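Local structure of amphoterin-induced protein 1 (Mus musculus, 2XOT) at residues B[221-224]-B[225-228]. The protein promotes the growth and fasciculation of hippocampal neurites and may mediate cell-cell adhesion, dimerising through its extracellular leucine-rich repeats. Numbering follows the deposited sequence.
Sequences SVMD and FQED
The F225 ring lies with one face over the preceding peptide group: D224 O sits 3.4 Å from F225 CG and 3.5 Å from F225 CD1. On the same face D224 CB lies over the CD2-CE2 side, 3.5 Å from F225 CD2, while S221 O stands at the ring edge, near its plane, and comes within 4.0 Å of F225 CB. A chi1 of -63°, with CG beside the backbone N of F225, folds the ring back over the link to D224. The F225 ring also stacks with H197 and meets Y40 of the second subunit, their planes inclined to each other. The chain here leaves helix 220-223 in the LRRCT region, the C-terminal cap of the leucine-rich repeat domain, through two successive type I beta turns, 222-225 and 225-228, that share F225. The first, overlapping the helix end, is closed by F225 N to V222 O (3.1 Å, 156° at the hydrogen), the donor well above the carbonyl plane; the second by D228 N to F225 O. On the opposite face of the V222 carbonyl, Q226 CG packs tightly, carbon against oxygen, 3.0 Å from V222 O. It is 3.9 Å from V222 CG1, and the two side chains cross at a slant. V222 CG1 is placed beside its own carbonyl carbon by a chi1 of 166°, on the side where Q226 passes. V222 also packs on W214 and Q215 of helix 205-216, and S221 OG is hydrogen-bonded to K191 O. D228 OD1 accepts a hydrogen bond from V10 N of the second subunit.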
ATOM      1  N   SER B 221      -4.718 -18.358  -9.117  1.00 27.55           N
ATOM      2  CA  SER B 221      -4.181 -19.452  -8.301  1.00 28.03           C
ATOM      3  C   SER B 221      -3.886 -20.702  -9.156  1.00 28.14           C
ATOM      4  O   SER B 221      -2.979 -21.477  -8.845  1.00 28.94           O
ATOM      5  CB  SER B 221      -5.150 -19.778  -7.147  1.00 27.29           C
ATOM      6  OG  SER B 221      -6.448 -20.139  -7.611  1.00 27.40           O
ATOM      7  N   VAL B 222      -4.653 -20.889 -10.231  1.00 28.14           N
ATOM      8  CA  VAL B 222      -4.401 -21.963 -11.195  1.00 27.51           C
ATOM      9  C   VAL B 222      -3.566 -21.496 -12.397  1.00 27.65           C
ATOM     10  O   VAL B 222      -2.540 -22.099 -12.717  1.00 27.06           O
ATOM     11  CB  VAL B 222      -5.732 -22.574 -11.690  1.00 27.94           C
ATOM     12  CG1 VAL B 222      -5.511 -23.432 -12.932  1.00 26.80           C
ATOM     13  CG2 VAL B 222      -6.373 -23.404 -10.584  1.00 27.66           C
ATOM     14  N   MET B 223      -3.985 -20.421 -13.055  1.00 27.71           N
ATOM     15  CA  MET B 223      -3.273 -19.940 -14.250  1.00 27.62           C
ATOM     16  C   MET B 223      -1.776 -19.649 -13.993  1.00 27.20           C
ATOM     17  O   MET B 223      -0.927 -19.984 -14.820  1.00 26.88           O
ATOM     18  CB  MET B 223      -3.957 -18.707 -14.838  1.00 27.59           C
ATOM     19  CG  MET B 223      -5.398 -18.921 -15.253  1.00 28.97           C
ATOM     20  SD  MET B 223      -5.702 -20.352 -16.307  1.00 30.51           S
ATOM     21  CE  MET B 223      -6.119 -21.527 -15.067  1.00 32.16           C
ATOM     22  N   ASP B 224      -1.434 -19.073 -12.848  1.00 26.18           N
ATOM     23  CA  ASP B 224      -0.029 -18.737 -12.587  1.00 25.77           C
ATOM     24  C   ASP B 224       0.861 -19.965 -12.271  1.00 25.62           C
ATOM     25  O   ASP B 224       2.073 -19.879 -12.378  1.00 25.93           O
ATOM     26  CB  ASP B 224       0.071 -17.718 -11.448  1.00 26.14           C
ATOM     27  CG  ASP B 224      -0.571 -16.404 -11.774  1.00 24.80           C
ATOM     28  OD1 ASP B 224      -0.780 -16.110 -12.946  1.00 27.22           O
ATOM     29  OD2 ASP B 224      -0.859 -15.634 -10.851  1.00 26.19           O
ATOM     30  N   PHE B 225       0.258 -21.093 -11.921  1.00 25.18           N
ATOM     31  CA  PHE B 225       0.966 -22.236 -11.333  1.00 25.68           C
ATOM     32  C   PHE B 225       0.517 -23.597 -11.821  1.00 26.09           C
ATOM     33  O   PHE B 225       0.714 -24.606 -11.129  1.00 26.02           O
ATOM     34  CB  PHE B 225       0.816 -22.178  -9.810  1.00 25.23           C
ATOM     35  CG  PHE B 225       1.450 -20.968  -9.214  1.00 25.63           C
ATOM     36  CD1 PHE B 225       2.827 -20.888  -9.105  1.00 26.06           C
ATOM     37  CD2 PHE B 225       0.687 -19.899  -8.779  1.00 25.15           C
ATOM     38  CE1 PHE B 225       3.434 -19.758  -8.578  1.00 23.68           C
ATOM     39  CE2 PHE B 225       1.301 -18.775  -8.263  1.00 23.75           C
ATOM     40  CZ  PHE B 225       2.667 -18.717  -8.154  1.00 24.30           C
ATOM     41  N   GLN B 226      -0.052 -23.649 -13.027  1.00 26.40           N
ATOM     42  CA  GLN B 226      -0.586 -24.905 -13.563  1.00 27.39           C
ATOM     43  C   GLN B 226       0.431 -26.068 -13.500  1.00 26.42           C
ATOM     44  O   GLN B 226       0.073 -27.196 -13.171  1.00 26.32           O
ATOM     45  CB  GLN B 226      -1.041 -24.707 -15.007  1.00 26.98           C
ATOM     46  CG  GLN B 226      -2.281 -23.894 -15.138  1.00 28.97           C
ATOM     47  CD  GLN B 226      -2.704 -23.735 -16.591  1.00 30.17           C
ATOM     48  OE1 GLN B 226      -2.129 -22.924 -17.329  1.00 36.01           O
ATOM     49  NE2 GLN B 226      -3.696 -24.512 -17.007  1.00 30.83           N
ATOM     50  N   GLU B 227       1.683 -25.763 -13.812  1.00 26.22           N
ATOM     51  CA  GLU B 227       2.759 -26.744 -13.848  1.00 26.39           C
ATOM     52  C   GLU B 227       3.163 -27.238 -12.440  1.00 26.43           C
ATOM     53  O   GLU B 227       3.852 -28.248 -12.320  1.00 26.83           O
ATOM     54  CB  GLU B 227       3.994 -26.145 -14.559  1.00 26.39           C
ATOM     55  N   ASP B 228       2.765 -26.540 -11.377  1.00 26.32           N
ATOM     56  CA  ASP B 228       3.108 -26.994 -10.004  1.00 26.49           C
ATOM     57  C   ASP B 228       1.932 -27.591  -9.217  1.00 26.21           C
ATOM     58  O   ASP B 228       2.079 -27.965  -8.031  1.00 25.34           O
ATOM     59  CB  ASP B 228       3.766 -25.861  -9.218  1.00 26.78           C
ATOM     60  CG  ASP B 228       5.088 -25.443  -9.814  1.00 28.89           C
ATOM     61  OD1 ASP B 228       5.999 -26.300  -9.924  1.00 29.64           O
ATOM     62  OD2 ASP B 228       5.208 -24.253 -10.180  1.00 31.82           O
TER